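Local coordinates for protein acetamidase (Bacillus halodurans, PDB 2II1) that probably hydrolyses carbon-nitrogen bonds of linear amides and binds calcium ions, at residues Gly154-Lys159 with Leu280-Phe285; Gly190-Cys195 with Ser274-Pro279; Cys24-Thr29 with Val207-Glu212. All blocks are in the same frame, centred on the assembly; numbering follows the deposited sequence.

Interaction 1: residues Gly154-Lys159 with Leu280-Phe285. With CA (calcium ion), chain E.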
loop_
_atom_site.group_PDB
_atom_site.type_symbol
_atom_site.label_atom_id
_atom_site.label_comp_id
_atom_site.label_asym_id
_atom_site.label_seq_id
_atom_site.Cartn_x
_atom_site.Cartn_y
_atom_site.Cartn_z
ATOM N N GLY A 154 15.689 -11.090 4.641
ATOM C CA GLY A 154 15.051 -12.357 4.331
ATOM C C GLY A 154 13.914 -12.198 3.325
ATOM O O GLY A 154 14.020 -11.391 2.396
ATOM N N ASN A 155 12.812 -12.918 3.553
ATOM C CA ASN A 155 11.696 -13.029 2.609
ATOM C C ASN A 155 10.783 -11.782 2.625
ATOM O O ASN A 155 9.657 -11.802 3.141
ATOM C CB ASN A 155 10.924 -14.298 2.906
ATOM C CG ASN A 155 10.115 -14.773 1.743
ATOM O OD1 ASN A 155 10.223 -14.260 0.611
ATOM N ND2 ASN A 155 9.269 -15.748 2.007
ATOM N N LEU A 156 11.327 -10.690 2.082
ATOM C CA LEU A 156 10.697 -9.355 2.150
ATOM C C LEU A 156 9.639 -9.175 1.069
ATOM O O LEU A 156 8.719 -8.370 1.238
ATOM C CB LEU A 156 11.771 -8.241 1.995
ATOM C CG LEU A 156 12.789 -8.030 3.130
ATOM C CD1 LEU A 156 13.844 -6.973 2.843
ATOM C CD2 LEU A 156 12.102 -7.670 4.448
ATOM N N ASP A 157 9.796 -9.907 -0.046
ATOM C CA ASP A 157 8.956 -9.741 -1.231
ATOM C C ASP A 157 8.504 -8.296 -1.474
ATOM O O ASP A 157 7.309 -7.986 -1.525
ATOM C CB ASP A 157 7.797 -10.747 -1.208
ATOM C CG ASP A 157 8.282 -12.179 -1.324
ATOM O OD1 ASP A 157 9.330 -12.403 -1.975
ATOM O OD2 ASP A 157 7.630 -13.086 -0.778
ATOM N N THR A 158 9.501 -7.427 -1.656
ATOM C CA THR A 158 9.312 -5.991 -1.846
ATOM C C THR A 158 9.698 -5.674 -3.279
ATOM O O THR A 158 10.857 -5.867 -3.691
ATOM C CB THR A 158 10.153 -5.202 -0.775
ATOM O OG1 THR A 158 9.603 -5.463 0.518
ATOM C CG2 THR A 158 10.172 -3.699 -0.997
ATOM N N LYS A 159 8.721 -5.201 -4.052
ATOM C CA LYS A 159 8.889 -5.008 -5.486
ATOM C C LYS A 159 9.791 -3.833 -5.845
ATOM O O LYS A 159 10.254 -3.717 -6.986
ATOM C CB LYS A 159 7.517 -4.918 -6.211
ATOM C CG LYS A 159 6.815 -3.555 -6.162
ATOM C CD LYS A 159 5.523 -3.555 -6.966
ATOM C CE LYS A 159 4.850 -2.198 -6.872
ATOM N NZ LYS A 159 3.611 -2.056 -7.693
ATOM N N LEU A 280 5.858 -13.880 8.391
ATOM C CA LEU A 280 5.676 -12.522 8.845
ATOM C C LEU A 280 5.252 -11.706 7.621
ATOM O O LEU A 280 5.607 -12.028 6.483
ATOM C CB LEU A 280 6.912 -11.974 9.607
ATOM C CG LEU A 280 7.329 -12.645 10.934
ATOM C CD1 LEU A 280 8.307 -11.789 11.727
ATOM C CD2 LEU A 280 6.128 -12.916 11.766
ATOM N N LYS A 281 4.411 -10.709 7.863
ATOM C CA LYS A 281 3.933 -9.799 6.830
ATOM C C LYS A 281 4.899 -8.584 6.750
ATOM O O LYS A 281 5.521 -8.201 7.732
ATOM C CB LYS A 281 2.488 -9.343 7.133
ATOM C CG LYS A 281 1.532 -10.421 7.655
ATOM C CD LYS A 281 1.313 -11.521 6.650
ATOM C CE LYS A 281 0.517 -12.698 7.252
ATOM N NZ LYS A 281 0.733 -13.955 6.436
ATOM N N THR A 282 5.024 -7.965 5.583
ATOM C CA THR A 282 5.991 -6.874 5.407
ATOM C C THR A 282 5.296 -5.657 4.820
ATOM O O THR A 282 4.490 -5.789 3.924
ATOM C CB THR A 282 7.125 -7.287 4.490
ATOM O OG1 THR A 282 7.747 -8.457 5.021
ATOM C CG2 THR A 282 8.169 -6.158 4.348
ATOM N N ALA A 283 5.638 -4.484 5.345
ATOM C CA ALA A 283 5.090 -3.183 4.950
ATOM C C ALA A 283 6.246 -2.226 4.798
ATOM O O ALA A 283 7.343 -2.480 5.346
ATOM C CB ALA A 283 4.125 -2.669 6.004
ATOM N N ARG A 284 6.035 -1.156 4.030
ATOM C CA ARG A 284 7.050 -0.080 3.911
ATOM C C ARG A 284 6.449 1.302 3.910
ATOM O O ARG A 284 5.399 1.527 3.313
ATOM C CB ARG A 284 7.989 -0.237 2.689
ATOM C CG ARG A 284 7.344 -0.291 1.334
ATOM C CD ARG A 284 8.211 -1.074 0.345
ATOM N NE ARG A 284 7.734 -0.878 -1.031
ATOM C CZ ARG A 284 6.687 -1.496 -1.569
ATOM N NH1 ARG A 284 5.990 -2.373 -0.875
ATOM N NH2 ARG A 284 6.312 -1.231 -2.814
ATOM N N PHE A 285 7.121 2.230 4.588
ATOM C CA PHE A 285 6.749 3.641 4.498
ATOM C C PHE A 285 7.734 4.352 3.599
ATOM O O PHE A 285 8.948 4.298 3.847
ATOM C CB PHE A 285 6.726 4.351 5.861
ATOM C CG PHE A 285 5.916 5.610 5.828
ATOM C CD1 PHE A 285 6.451 6.791 5.355
ATOM C CD2 PHE A 285 4.579 5.570 6.156
ATOM C CE1 PHE A 285 5.660 7.926 5.249
ATOM C CE2 PHE A 285 3.810 6.684 6.081
ATOM C CZ PHE A 285 4.359 7.880 5.634
HETATM CA CA CA E . 9.212 -14.792 -1.433
HETATM O O HOH W 1 7.495 -15.858 -0.249
HETATM O O HOH W 2 7.923 -15.475 -3.408
#

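Interaction 2: residues Gly190-Cys195 with Ser274-Pro279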
loop_
_atom_site.group_PDB
_atom_site.type_symbol
_atom_site.label_atom_id
_atom_site.label_comp_id
_atom_site.label_asym_id
_atom_site.label_seq_id
_atom_site.Cartn_x
_atom_site.Cartn_y
_atom_site.Cartn_z
ATOM N N GLY A 190 1.618 -6.920 -2.125
ATOM C CA GLY A 190 0.762 -7.908 -1.497
ATOM C C GLY A 190 1.094 -9.349 -1.827
ATOM O O GLY A 190 0.886 -10.227 -0.988
ATOM N N GLU A 191 1.625 -9.613 -3.015
ATOM C CA GLU A 191 1.934 -11.011 -3.404
ATOM C C GLU A 191 0.792 -11.959 -2.972
ATOM O O GLU A 191 1.016 -13.030 -2.389
ATOM C CB GLU A 191 3.241 -11.449 -2.768
ATOM C CG GLU A 191 3.847 -12.657 -3.451
ATOM C CD GLU A 191 5.119 -13.123 -2.799
ATOM O OE1 GLU A 191 5.230 -12.953 -1.560
ATOM O OE2 GLU A 191 5.996 -13.661 -3.531
ATOM N N ILE A 192 -0.440 -11.548 -3.273
ATOM C CA ILE A 192 -1.619 -12.098 -2.595
ATOM C C ILE A 192 -1.897 -13.589 -2.827
ATOM O O ILE A 192 -2.443 -14.228 -1.959
ATOM C CB ILE A 192 -2.927 -11.254 -2.831
ATOM C CG1 ILE A 192 -3.382 -11.260 -4.309
ATOM C CG2 ILE A 192 -2.730 -9.853 -2.267
ATOM C CD1 ILE A 192 -4.234 -12.506 -4.737
ATOM N N LEU A 193 -1.515 -14.133 -3.971
ATOM C CA LEU A 193 -1.763 -15.555 -4.233
ATOM C C LEU A 193 -0.846 -16.450 -3.375
ATOM O O LEU A 193 -1.279 -17.518 -2.939
ATOM C CB LEU A 193 -1.614 -15.872 -5.728
ATOM C CG LEU A 193 -1.886 -17.291 -6.247
ATOM C CD1 LEU A 193 -3.314 -17.610 -6.068
ATOM C CD2 LEU A 193 -1.504 -17.458 -7.691
ATOM N N ILE A 194 0.381 -15.977 -3.124
ATOM C CA ILE A 194 1.497 -16.693 -2.420
ATOM C C ILE A 194 2.830 -16.535 -3.183
ATOM O O ILE A 194 3.911 -16.654 -2.622
ATOM C CB ILE A 194 1.228 -18.228 -2.121
ATOM C CG1 ILE A 194 2.200 -18.772 -1.050
ATOM C CG2 ILE A 194 1.247 -19.072 -3.425
ATOM C CD1 ILE A 194 1.795 -18.446 0.401
ATOM N N CYS A 195 2.771 -16.225 -4.463
ATOM C CA CYS A 195 3.995 -16.154 -5.226
ATOM C C CYS A 195 3.942 -15.017 -6.242
ATOM O O CYS A 195 2.859 -14.485 -6.551
ATOM C CB CYS A 195 4.187 -17.501 -5.924
ATOM S SG CYS A 195 2.861 -17.965 -7.066
ATOM N N SER A 274 4.138 -4.742 1.215
ATOM C CA SER A 274 5.077 -5.519 0.419
ATOM C C SER A 274 4.472 -6.862 0.060
ATOM O O SER A 274 4.347 -7.179 -1.114
ATOM C CB SER A 274 6.421 -5.724 1.138
ATOM O OG SER A 274 7.190 -4.529 1.117
ATOM N N GLN A 275 4.135 -7.647 1.083
ATOM C CA GLN A 275 3.566 -8.979 0.910
ATOM C C GLN A 275 2.722 -9.262 2.129
ATOM O O GLN A 275 3.075 -8.782 3.211
ATOM C CB GLN A 275 4.674 -10.053 0.779
ATOM C CG GLN A 275 5.713 -10.133 1.927
ATOM C CD GLN A 275 5.214 -10.914 3.160
ATOM O OE1 GLN A 275 4.232 -11.670 3.081
ATOM N NE2 GLN A 275 5.888 -10.723 4.298
ATOM N N ILE A 276 1.661 -10.063 1.985
ATOM C CA ILE A 276 0.834 -10.498 3.134
ATOM C C ILE A 276 0.737 -12.011 3.314
ATOM O O ILE A 276 -0.168 -12.521 4.022
ATOM C CB ILE A 276 -0.593 -9.874 3.086
ATOM C CG1 ILE A 276 -1.381 -10.347 1.864
ATOM C CG2 ILE A 276 -0.499 -8.364 3.058
ATOM C CD1 ILE A 276 -2.857 -9.998 1.909
ATOM N N VAL A 277 1.677 -12.735 2.710
ATOM C CA VAL A 277 1.538 -14.199 2.564
ATOM C C VAL A 277 2.606 -15.030 3.294
ATOM O O VAL A 277 2.466 -16.236 3.379
ATOM C CB VAL A 277 1.513 -14.610 1.068
ATOM C CG1 VAL A 277 0.296 -14.015 0.392
ATOM C CG2 VAL A 277 2.782 -14.188 0.391
ATOM N N ASN A 278 3.668 -14.378 3.782
ATOM C CA ASN A 278 4.789 -15.067 4.431
ATOM C C ASN A 278 4.520 -15.156 5.938
ATOM O O ASN A 278 3.585 -14.499 6.421
ATOM C CB ASN A 278 6.109 -14.360 4.089
ATOM C CG ASN A 278 6.412 -14.396 2.601
ATOM O OD1 ASN A 278 6.023 -15.345 1.886
ATOM N ND2 ASN A 278 7.099 -13.356 2.113
ATOM N N PRO A 279 5.281 -16.010 6.678
ATOM C CA PRO A 279 5.039 -16.153 8.113
ATOM C C PRO A 279 5.107 -14.852 8.895
ATOM O O PRO A 279 4.465 -14.727 9.946
ATOM C CB PRO A 279 6.116 -17.135 8.558
ATOM C CG PRO A 279 6.389 -17.929 7.343
ATOM C CD PRO A 279 6.325 -16.943 6.230
#

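Interaction 3: residues Cys24-Thr29 with Val207-Glu212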
loop_
_atom_site.group_PDB
_atom_site.type_symbol
_atom_site.label_atom_id
_atom_site.label_comp_id
_atom_site.label_asym_id
_atom_site.label_seq_id
_atom_site.Cartn_x
_atom_site.Cartn_y
_atom_site.Cartn_z
ATOM N N CYS A 24 34.476 -10.556 -0.210
ATOM C CA CYS A 24 34.813 -9.348 -0.965
ATOM C C CYS A 24 35.264 -8.214 -0.040
ATOM O O CYS A 24 35.239 -8.339 1.179
ATOM C CB CYS A 24 33.632 -8.886 -1.830
ATOM S SG CYS A 24 32.271 -8.216 -0.927
ATOM N N GLN A 25 35.714 -7.127 -0.655
ATOM C CA GLN A 25 35.994 -5.891 0.055
ATOM C C GLN A 25 34.814 -4.962 -0.176
ATOM O O GLN A 25 34.058 -5.144 -1.123
ATOM C CB GLN A 25 37.263 -5.220 -0.471
ATOM C CG GLN A 25 38.528 -6.086 -0.471
ATOM C CD GLN A 25 38.980 -6.537 0.923
ATOM O OE1 GLN A 25 38.930 -5.774 1.896
ATOM N NE2 GLN A 25 39.437 -7.785 1.011
ATOM N N SER A 26 34.681 -3.956 0.681
ATOM C CA SER A 26 33.739 -2.871 0.458
ATOM C C SER A 26 33.977 -2.261 -0.934
ATOM O O SER A 26 35.120 -1.994 -1.317
ATOM C CB SER A 26 33.923 -1.783 1.505
ATOM O OG SER A 26 32.910 -0.793 1.380
ATOM N N GLY A 27 32.892 -2.093 -1.688
ATOM C CA GLY A 27 32.911 -1.458 -2.999
ATOM C C GLY A 27 33.039 -2.411 -4.161
ATOM O O GLY A 27 32.963 -1.990 -5.320
ATOM N N ASP A 28 33.230 -3.694 -3.871
ATOM C CA ASP A 28 33.321 -4.688 -4.934
ATOM C C ASP A 28 31.984 -4.913 -5.619
ATOM O O ASP A 28 30.915 -4.758 -5.000
ATOM C CB ASP A 28 33.875 -6.007 -4.414
ATOM C CG ASP A 28 35.383 -5.965 -4.189
ATOM O OD1 ASP A 28 36.005 -4.931 -4.474
ATOM O OD2 ASP A 28 35.952 -6.982 -3.723
ATOM N N THR A 29 32.056 -5.218 -6.914
ATOM C CA THR A 29 30.911 -5.747 -7.669
ATOM C C THR A 29 30.803 -7.237 -7.400
ATOM O O THR A 29 31.803 -7.957 -7.529
ATOM C CB THR A 29 31.057 -5.530 -9.181
ATOM O OG1 THR A 29 31.102 -4.132 -9.442
ATOM C CG2 THR A 29 29.868 -6.119 -9.938
ATOM N N VAL A 207 28.545 -3.895 -3.315
ATOM C CA VAL A 207 28.356 -3.946 -1.877
ATOM C C VAL A 207 29.302 -2.975 -1.151
ATOM O O VAL A 207 30.538 -3.091 -1.274
ATOM C CB VAL A 207 28.471 -5.405 -1.338
ATOM C CG1 VAL A 207 29.775 -6.067 -1.786
ATOM C CG2 VAL A 207 28.327 -5.424 0.181
ATOM N N ASN A 208 28.721 -2.016 -0.409
ATOM C CA ASN A 208 29.507 -1.066 0.385
ATOM C C ASN A 208 29.261 -1.263 1.859
ATOM O O ASN A 208 28.158 -1.619 2.275
ATOM C CB ASN A 208 29.212 0.388 0.014
ATOM C CG ASN A 208 29.466 0.679 -1.436
ATOM O OD1 ASN A 208 30.469 0.260 -2.002
ATOM N ND2 ASN A 208 28.547 1.400 -2.056
ATOM N N VAL A 209 30.316 -1.062 2.651
ATOM C CA VAL A 209 30.220 -1.149 4.103
ATOM C C VAL A 209 30.084 0.277 4.593
ATOM O O VAL A 209 30.841 1.164 4.163
ATOM C CB VAL A 209 31.434 -1.822 4.729
ATOM C CG1 VAL A 209 31.392 -1.683 6.262
ATOM C CG2 VAL A 209 31.487 -3.269 4.328
ATOM N N LYS A 210 29.067 0.508 5.418
ATOM C CA LYS A 210 28.840 1.808 6.024
ATOM C C LYS A 210 29.014 1.628 7.521
ATOM O O LYS A 210 28.412 0.745 8.121
ATOM C CB LYS A 210 27.453 2.384 5.691
ATOM C CG LYS A 210 27.230 2.719 4.221
ATOM C CD LYS A 210 28.132 3.851 3.728
ATOM C CE LYS A 210 28.809 3.489 2.410
ATOM N NZ LYS A 210 30.223 3.999 2.307
ATOM N N LYS A 211 29.850 2.476 8.112
ATOM C CA LYS A 211 30.254 2.320 9.487
ATOM C C LYS A 211 29.288 2.936 10.479
ATOM O O LYS A 211 29.339 2.603 11.662
ATOM C CB LYS A 211 31.676 2.858 9.668
ATOM C CG LYS A 211 32.685 1.965 8.976
ATOM C CD LYS A 211 33.005 0.775 9.871
ATOM C CE LYS A 211 33.640 -0.397 9.141
ATOM N NZ LYS A 211 33.722 -1.578 10.060
ATOM N N GLU A 212 28.400 3.810 10.019
ATOM C CA GLU A 212 27.371 4.323 10.891
ATOM C C GLU A 212 26.014 3.920 10.371
ATOM O O GLU A 212 25.673 4.163 9.206
ATOM C CB GLU A 212 27.430 5.842 11.045
ATOM C CG GLU A 212 26.892 6.299 12.421
ATOM C CD GLU A 212 26.087 7.584 12.360
ATOM O OE1 GLU A 212 26.584 8.567 11.763
ATOM O OE2 GLU A 212 24.958 7.607 12.915
#

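Interaction 1: residues Gly154-Lys159 with Leu280-Phe285
D157 OD2 is gripped twice, by the calcium at 2.4 Å and by ND2 of N278, which donates a hydrogen bond to it. N155, another calcium ligand, is the centre of an inverse gamma turn. D157 closes on the ion with both carboxylate oxygens, OD1 lying 2.5 Å from the calcium, while N155 OD1 coordinates it at 2.3 Å; D182 and two waters complete six ligand atoms. One of those waters also accepts from N155 ND2, which has G147 O as a further partner, so the amide is fixed at both ends.

Strand 281-288, through its residues T282 and R284, meets this loop by van der Waals contact, with 240 Å² buried. T282 CB lies 3.8 Å from L156 O. The T282 hydroxyl turns to S231. T158, whose OG1 is hydrogen-bonded to S274, has CG2 anti to the backbone N, which aims the methyl at R284. The two side chains meet tip to tip. R284 runs extended from CG to NE and carries its guanidinium to salt bridges with D160 and D189; over one face of that group sits the T158 methyl, its CG2 3.5 Å from R284 CD and 3.7 Å from R284 NE.

Interaction 2: residues Gly190-Cys195 with Ser274-Pro279
Two backbone hydrogen bonds form a single bridge between segments 190-195 and 274-279: G190 N donates to S274 O at 2.9 Å, and I276 N to G190 O at 3.1 Å. The bridge falls where S274 and Q275 form a classic beta bulge facing T282. It joins the 190-195 loop to the end of edge strand 270-275 next to the calcium site, where N278 reaches the metal ligand D157; I276 packs on L271 of the second subunit. Q275 folds back on its own chain, CG in the crowded position between N and carbonyl carbon and chi2 bent at 81°. Its OE1 thereby accepts twice, from V277 N at 2.8 Å, nearly along the C=O axis, and from N278 N at 2.9 Å, while NE2 donates to L280 O and T282 OG1. An alanine at Q275 would remove these side-chain bonds and would probably loosen the turn after the bulge.

E191 to I194 form a type I turn that wraps V277, the residue most covered by the contact. V277 CG2 lies 3.4 Å from E191 OE1. V277 CG1 is pressed to 3.0 Å from E191 O, and I194 CD1 crosses obliquely to 3.9 Å from V277 CB.

Interaction 3: residues Cys24-Thr29 with Val207-Glu212
The tight part of this contact is the buried end, where, in the conformer of V207 given here, C24 SG lies 3.4 Å from V207 CG1. C24 has SG, and V207 has CG1, in the crowded position between backbone N and carbonyl carbon; V66 of strand 60-67 packs against both residues, and L75 of strand 74-84 against V207, which closes this end further. Beside this apolar pair the backbones are joined by two fairly straight bonds. G27 N donates to V207 O at 2.6 Å in the carbonyl plane, and V207 N donates to D28 O at 3.0 Å, nearly along the C=O axis.

On the outer side S26 is exposed, and G27, N208 and V209 are partly so. With OG anti to the backbone N (chi1 -174°), the S26 hydroxyl accepts from V209 N at 2.9 Å, the N-H pointing almost straight at it (169°). N208 OD1 touches G27 CA at 3.1 Å, while its ND2 is engaged by E76.

Q25 to D28 make a type II beta turn, closed by D28 N to Q25 O at 3.2 Å and braced by D28 OD2, which accepts at 3.1 Å from Q25 N, lying above the carboxylate plane. G27, at phi 94°, fills the third position, the usual place for glycine in a type II turn, which here carries the chain from strand 22-25 of one beta sheet to strand 28-34 of another, beside strand 201-210.

In the fold
Interactions 1 and 2 are neighbours, with centres 9 Å apart, and interaction 2 is nested within the chain loop that interaction 1 closes. Their second segments lie on the adjacent antiparallel strands 281-288 and 270-275, at one edge of the nine-strand mixed sheet within this chain. Interaction 1 holds two calcium ligands and interaction 2 lies beside them; both touch the second subunit, so metal loop, sheet edge and dimer contact are built together. Interaction 3 belongs to the far end of that sheet, through strands 28-34 and 201-210; its centre is about 24 Å from that of interaction 1 and 31 Å from that of interaction 2. Its segments alternate with theirs along the sequence, so the sheet brings together parts of the chain distant in sequence.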